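Local atomic coordinates of solute-binding protein (Thermoactinomyces vulgaris, PDB entry 2ZYO), a protein that binds cyclodextrins and maltodextrins such as maltotetraose, probably as the extracellular sugar-capturing component of a carbohydrate transport system. Residues G74-T79 with S290-Y295; W360-N365 with V385-E390. All blocks are in the same frame, centred on the assembly; numbering follows the deposited sequence.

Interaction 1 (G74-T79 with S290-Y295)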
loop_
_atom_site.group_PDB
_atom_site.type_symbol
_atom_site.label_atom_id
_atom_site.label_comp_id
_atom_site.label_asym_id
_atom_site.label_seq_id
_atom_site.Cartn_x
_atom_site.Cartn_y
_atom_site.Cartn_z
ATOM N N GLY A 74 4.611 16.074 -21.389
ATOM C CA GLY A 74 4.607 15.245 -20.191
ATOM C C GLY A 74 5.698 15.600 -19.201
ATOM O O GLY A 74 6.691 16.245 -19.551
ATOM N N ALA A 75 5.504 15.169 -17.957
ATOM C CA ALA A 75 6.507 15.324 -16.907
ATOM C C ALA A 75 7.690 14.395 -17.130
ATOM O O ALA A 75 7.560 13.352 -17.766
ATOM C CB ALA A 75 5.893 15.046 -15.555
ATOM N N ASP A 76 8.845 14.775 -16.597
ATOM C CA ASP A 76 9.995 13.881 -16.579
ATOM C C ASP A 76 9.842 12.867 -15.453
ATOM O O ASP A 76 10.095 11.673 -15.641
ATOM C CB ASP A 76 11.289 14.677 -16.431
ATOM C CG ASP A 76 11.530 15.603 -17.605
ATOM O OD1 ASP A 76 11.921 15.105 -18.680
ATOM O OD2 ASP A 76 11.316 16.824 -17.458
ATOM N N LEU A 77 9.410 13.349 -14.289
ATOM C CA LEU A 77 9.162 12.483 -13.142
ATOM C C LEU A 77 7.686 12.486 -12.775
ATOM O O LEU A 77 7.055 13.542 -12.703
ATOM C CB LEU A 77 10.011 12.905 -11.936
ATOM C CG LEU A 77 11.541 12.915 -12.067
ATOM C CD1 LEU A 77 12.163 13.211 -10.715
ATOM C CD2 LEU A 77 12.085 11.603 -12.628
ATOM N N VAL A 78 7.151 11.287 -12.558
ATOM C CA VAL A 78 5.751 11.093 -12.188
ATOM C C VAL A 78 5.670 10.197 -10.954
ATOM O O VAL A 78 6.668 9.595 -10.550
ATOM C CB VAL A 78 4.929 10.472 -13.348
ATOM C CG1 VAL A 78 4.805 11.459 -14.509
ATOM C CG2 VAL A 78 5.557 9.160 -13.820
ATOM N N THR A 79 4.485 10.113 -10.355
ATOM C CA THR A 79 4.301 9.341 -9.132
ATOM C C THR A 79 2.882 8.795 -8.979
ATOM O O THR A 79 1.908 9.488 -9.269
ATOM C CB THR A 79 4.725 10.157 -7.872
ATOM O OG1 THR A 79 4.574 9.357 -6.695
ATOM C CG2 THR A 79 3.916 11.442 -7.731
ATOM N N SER A 290 10.605 11.238 -21.458
ATOM C CA SER A 290 11.603 12.197 -21.000
ATOM C C SER A 290 12.796 12.220 -21.945
ATOM O O SER A 290 13.319 11.167 -22.325
ATOM C CB SER A 290 12.079 11.872 -19.584
ATOM O OG SER A 290 13.093 12.783 -19.187
ATOM N N LYS A 291 13.213 13.427 -22.315
ATOM C CA LYS A 291 14.371 13.630 -23.183
ATOM C C LYS A 291 15.656 13.701 -22.361
ATOM O O LYS A 291 16.757 13.772 -22.915
ATOM C CB LYS A 291 14.206 14.910 -24.010
ATOM C CG LYS A 291 12.973 14.933 -24.910
ATOM C CD LYS A 291 13.205 14.188 -26.220
ATOM C CE LYS A 291 11.997 14.295 -27.149
ATOM N NZ LYS A 291 11.587 15.705 -27.437
ATOM N N TYR A 292 15.508 13.675 -21.036
ATOM C CA TYR A 292 16.647 13.813 -20.129
ATOM C C TYR A 292 16.666 12.742 -19.034
ATOM O O TYR A 292 16.614 13.073 -17.848
ATOM C CB TYR A 292 16.663 15.213 -19.501
ATOM C CG TYR A 292 16.541 16.335 -20.505
ATOM C CD1 TYR A 292 17.652 16.782 -21.222
ATOM C CD2 TYR A 292 15.310 16.949 -20.741
ATOM C CE1 TYR A 292 17.538 17.813 -22.152
ATOM C CE2 TYR A 292 15.186 17.979 -21.665
ATOM C CZ TYR A 292 16.302 18.406 -22.364
ATOM O OH TYR A 292 16.177 19.427 -23.278
ATOM N N PRO A 293 16.766 11.455 -19.424
ATOM C CA PRO A 293 16.730 10.372 -18.436
ATOM C C PRO A 293 17.835 10.459 -17.373
ATOM O O PRO A 293 17.566 10.226 -16.193
ATOM C CB PRO A 293 16.893 9.106 -19.289
ATOM C CG PRO A 293 17.506 9.575 -20.564
ATOM C CD PRO A 293 16.925 10.928 -20.794
ATOM N N LYS A 294 19.056 10.804 -17.776
ATOM C CA LYS A 294 20.175 10.857 -16.827
ATOM C C LYS A 294 20.030 11.989 -15.811
ATOM O O LYS A 294 20.200 11.774 -14.610
ATOM C CB LYS A 294 21.521 10.944 -17.552
ATOM C CG LYS A 294 21.859 9.701 -18.361
ATOM C CD LYS A 294 23.211 9.835 -19.037
ATOM C CE LYS A 294 23.542 8.595 -19.853
ATOM N NZ LYS A 294 24.841 8.735 -20.575
ATOM N N TYR A 295 19.716 13.189 -16.294
ATOM C CA TYR A 295 19.492 14.329 -15.408
ATOM C C TYR A 295 18.247 14.146 -14.538
ATOM O O TYR A 295 18.264 14.484 -13.353
ATOM C CB TYR A 295 19.394 15.630 -16.205
ATOM C CG TYR A 295 20.727 16.272 -16.521
ATOM C CD1 TYR A 295 21.380 16.017 -17.730
ATOM C CD2 TYR A 295 21.329 17.150 -15.618
ATOM C CE1 TYR A 295 22.604 16.619 -18.028
ATOM C CE2 TYR A 295 22.551 17.754 -15.906
ATOM C CZ TYR A 295 23.179 17.484 -17.110
ATOM O OH TYR A 295 24.385 18.086 -17.391
HETATM O O HOH W 1 11.783 15.677 -21.325
#

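Interaction 2 (W360-N365 with V385-E390). With GLC (alpha-D-glucopyranose), chain B.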
loop_
_atom_site.group_PDB
_atom_site.type_symbol
_atom_site.label_atom_id
_atom_site.label_comp_id
_atom_site.label_asym_id
_atom_site.label_seq_id
_atom_site.Cartn_x
_atom_site.Cartn_y
_atom_site.Cartn_z
ATOM N N TRP A 360 -9.594 -7.988 -7.482
ATOM C CA TRP A 360 -10.263 -7.357 -6.338
ATOM C C TRP A 360 -11.774 -7.586 -6.291
ATOM O O TRP A 360 -12.299 -8.021 -5.267
ATOM C CB TRP A 360 -9.960 -5.855 -6.276
ATOM C CG TRP A 360 -8.503 -5.523 -6.160
ATOM C CD1 TRP A 360 -7.712 -4.975 -7.126
ATOM C CD2 TRP A 360 -7.660 -5.721 -5.016
ATOM N NE1 TRP A 360 -6.430 -4.812 -6.658
ATOM C CE2 TRP A 360 -6.369 -5.265 -5.366
ATOM C CE3 TRP A 360 -7.870 -6.239 -3.730
ATOM C CZ2 TRP A 360 -5.289 -5.307 -4.475
ATOM C CZ3 TRP A 360 -6.795 -6.283 -2.844
ATOM C CH2 TRP A 360 -5.521 -5.820 -3.222
ATOM N N GLU A 361 -12.467 -7.293 -7.392
ATOM C CA GLU A 361 -13.932 -7.401 -7.435
ATOM C C GLU A 361 -14.446 -8.813 -7.088
ATOM O O GLU A 361 -15.226 -8.956 -6.144
ATOM C CB GLU A 361 -14.486 -6.903 -8.782
ATOM C CG GLU A 361 -16.012 -6.853 -8.874
ATOM C CD GLU A 361 -16.513 -6.569 -10.284
ATOM O OE1 GLU A 361 -15.858 -5.795 -11.016
ATOM O OE2 GLU A 361 -17.569 -7.119 -10.662
ATOM N N PRO A 362 -14.010 -9.851 -7.837
ATOM C CA PRO A 362 -14.433 -11.228 -7.546
ATOM C C PRO A 362 -14.049 -11.728 -6.150
ATOM O O PRO A 362 -14.858 -12.393 -5.500
ATOM C CB PRO A 362 -13.717 -12.060 -8.619
ATOM C CG PRO A 362 -13.357 -11.101 -9.681
ATOM C CD PRO A 362 -13.124 -9.796 -9.015
ATOM N N ILE A 363 -12.837 -11.421 -5.690
ATOM C CA ILE A 363 -12.407 -11.899 -4.370
ATOM C C ILE A 363 -13.178 -11.225 -3.229
ATOM O O ILE A 363 -13.508 -11.875 -2.234
ATOM C CB ILE A 363 -10.856 -11.840 -4.157
ATOM C CG1 ILE A 363 -10.437 -12.668 -2.932
ATOM C CG2 ILE A 363 -10.350 -10.406 -4.042
ATOM C CD1 ILE A 363 -10.667 -14.162 -3.080
ATOM N N ASN A 364 -13.469 -9.935 -3.386
ATOM C CA ASN A 364 -14.255 -9.207 -2.391
ATOM C C ASN A 364 -15.707 -9.666 -2.375
ATOM O O ASN A 364 -16.311 -9.782 -1.308
ATOM C CB ASN A 364 -14.154 -7.694 -2.601
ATOM C CG ASN A 364 -12.767 -7.155 -2.295
ATOM O OD1 ASN A 364 -11.991 -7.776 -1.565
ATOM N ND2 ASN A 364 -12.447 -5.994 -2.859
ATOM N N ASN A 365 -16.259 -9.935 -3.558
ATOM C CA ASN A 365 -17.593 -10.518 -3.665
ATOM C C ASN A 365 -17.657 -11.869 -2.962
ATOM O O ASN A 365 -18.627 -12.166 -2.265
ATOM C CB ASN A 365 -18.015 -10.655 -5.130
ATOM C CG ASN A 365 -18.344 -9.320 -5.776
ATOM O OD1 ASN A 365 -18.365 -8.278 -5.118
ATOM N ND2 ASN A 365 -18.607 -9.348 -7.077
ATOM N N VAL A 385 -12.420 -17.403 -8.534
ATOM C CA VAL A 385 -11.263 -17.703 -9.383
ATOM C C VAL A 385 -11.693 -17.909 -10.840
ATOM O O VAL A 385 -11.035 -17.417 -11.755
ATOM C CB VAL A 385 -10.433 -18.897 -8.836
ATOM C CG1 VAL A 385 -9.403 -19.375 -9.856
ATOM C CG2 VAL A 385 -9.729 -18.496 -7.543
ATOM N N LYS A 386 -12.807 -18.611 -11.041
ATOM C CA LYS A 386 -13.391 -18.777 -12.376
ATOM C C LYS A 386 -13.653 -17.420 -13.041
ATOM O O LYS A 386 -13.327 -17.223 -14.215
ATOM C CB LYS A 386 -14.682 -19.606 -12.302
ATOM C CG LYS A 386 -15.335 -19.915 -13.654
ATOM C CD LYS A 386 -14.433 -20.766 -14.549
ATOM C CE LYS A 386 -15.077 -21.033 -15.905
ATOM N NZ LYS A 386 -15.328 -19.788 -16.693
ATOM N N ILE A 387 -14.230 -16.495 -12.277
ATOM C CA ILE A 387 -14.513 -15.141 -12.752
ATOM C C ILE A 387 -13.233 -14.379 -13.114
ATOM O O ILE A 387 -13.166 -13.736 -14.165
ATOM C CB ILE A 387 -15.368 -14.351 -11.725
ATOM C CG1 ILE A 387 -16.798 -14.900 -11.702
ATOM C CG2 ILE A 387 -15.372 -12.861 -12.046
ATOM C CD1 ILE A 387 -17.622 -14.473 -10.498
ATOM N N MET A 388 -12.220 -14.472 -12.250
ATOM C CA MET A 388 -10.918 -13.841 -12.493
ATOM C C MET A 388 -10.304 -14.276 -13.812
ATOM O O MET A 388 -9.881 -13.444 -14.617
ATOM C CB MET A 388 -9.934 -14.194 -11.382
ATOM C CG MET A 388 -10.195 -13.524 -10.072
ATOM S SD MET A 388 -9.134 -14.254 -8.823
ATOM C CE MET A 388 -10.046 -13.778 -7.357
ATOM N N LYS A 389 -10.260 -15.590 -14.017
ATOM C CA LYS A 389 -9.581 -16.186 -15.164
ATOM C C LYS A 389 -10.245 -15.822 -16.489
ATOM O O LYS A 389 -9.572 -15.724 -17.517
ATOM C CB LYS A 389 -9.478 -17.703 -14.991
ATOM C CG LYS A 389 -8.634 -18.111 -13.786
ATOM C CD LYS A 389 -8.605 -19.618 -13.575
ATOM C CE LYS A 389 -7.544 -20.288 -14.429
ATOM N NZ LYS A 389 -6.166 -19.818 -14.100
ATOM N N GLU A 390 -11.560 -15.613 -16.453
ATOM C CA GLU A 390 -12.294 -15.121 -17.615
ATOM C C GLU A 390 -11.951 -13.655 -17.883
ATOM O O GLU A 390 -11.736 -13.270 -19.033
ATOM C CB GLU A 390 -13.804 -15.290 -17.422
ATOM C CG GLU A 390 -14.622 -15.068 -18.694
ATOM C CD GLU A 390 -16.119 -15.115 -18.452
ATOM O OE1 GLU A 390 -16.631 -14.261 -17.696
ATOM O OE2 GLU A 390 -16.785 -16.002 -19.027
HETATM C C1 GLC B . -6.817 -1.757 -2.328
HETATM C C2 GLC B . -6.406 -1.589 -3.793
HETATM C C3 GLC B . -7.641 -1.341 -4.655
HETATM C C4 GLC B . -8.658 -2.468 -4.457
HETATM C C5 GLC B . -8.983 -2.622 -2.967
HETATM C C6 GLC B . -9.883 -3.808 -2.686
HETATM O O2 GLC B . -5.512 -0.494 -3.914
HETATM O O3 GLC B . -7.266 -1.263 -6.021
HETATM O O4 GLC B . -9.846 -2.173 -5.177
HETATM O O5 GLC B . -7.770 -2.813 -2.203
HETATM O O6 GLC B . -11.074 -3.401 -2.031
#

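Interaction 1 (G74-T79 with S290-Y295)
An ST turn at Ser290, just before helix 293-302, is where Asp76 meets the segment 290-295. Within the turn Ser290 OG accepts from Tyr292 N at 3.2 Å, a fairly straight bond (155° at the hydrogen), and Tyr292 itself occupies the N-cap position. Ser290 OG also donates to Asp76 OD1, 2.6 Å away. The hydroxyl thus takes part in one bond as acceptor and in another as donor, which fixes its direction. Its placement follows from chi1 of 177°, which carries OG opposite the backbone N and beside the carbonyl carbon while the CB points toward Asp76.

On the acid side, OD1 receives the hydroxyl through its anti lone pair, the one facing away from OD2. A water supplies a second donor to Asp76 OD1 at 2.7 Å. That water accepts in turn from Lys291 N at 2.8 Å, bridging the 4.2 Å between this amide and Asp76 OD1. Asp76 OD1 also lies at the edge of the Tyr292 ring, near its plane, 4.4 Å from Tyr292 CD2. OD2 accepts from Val22 N, so both oxygens are tied and rotation of the carboxylate about CB-CG is restrained; this set of donors would probably favour the ionised form of the buried acid.

Asp76 immediately precedes strand 77-81, and its backbone hydrogen-bonds to Val22 on one strand and Ser287 on another. Leu77 repeats the link to strand 20-25 through Val22 and Trp24, whereas Val78 pairs with Tyr285 of strand 278-287, antiparallel to it. The Leu77 side chain packs on Ala296, Leu299 and Met300 of helix 293-302. The polar contact therefore joins the entrance of strand 77-81 to the connection by which strand 278-287 passes into that helix.

Interaction 2 (W360-N365 with V385-E390)
Pro362 meets both Ile387 and Met388: its CG lies 3.6 Å from Ile387 CG2 and 4.0 Å from Met388 CG. Met388 holds CG anti to its carbonyl carbon (chi1 -72°) and is extended from there, reaching past the proline until Met388 CE comes within 3.8 Å of Ile363 CB. Across the two segments the contacts are all between apolar side chains. They join two helices running antiparallel, their local axes 8.8 Å apart at 171°, and Pro362, in the first turn of helix 360-371, suits a position that owes no amide hydrogen to the helix.

The same turn presents residues to the maltodextrin site. The Trp360 side chain leaves its backbone away from helix 377-394, and one ring face meets a glucose, whose C4 stands 3.4 Å from Trp360 CD2, while C6 is 3.3 Å from CE3. Trp360 also rests on Phe174 and Tyr175. Replacing the indole with the methyl group of an alanine would probably take the platform from under that glucose and open a gap beside those two residues. Asn364 ND2 makes a weak, bent bond of 3.0 Å to glucose O6, and its OD1 accepts from Phe174 N. Asn173 OD1 also bonds this sugar. On the far helix, Met388 packs against Ile201, Leu203 and Val359.

Interactions 1 and 2 share no secondary-structure element, follow one another along the chain, and lie far apart: their centres are 36 Å apart and their nearest atoms about 17 Å. The partly buried contact of 74-79 with 290-295 joins a strand entrance to a turn before a helix and buries 122 Å² between its segments. It works through a carboxylate, a hydroxyl and a bridging water. The contact of 360-365 with 385-390 is mostly buried, packs helix on helix, and buries 189 Å² through apolar side chains. Only this second contact includes residues of the glycan pocket, carried on the side of its helix turned from the packing.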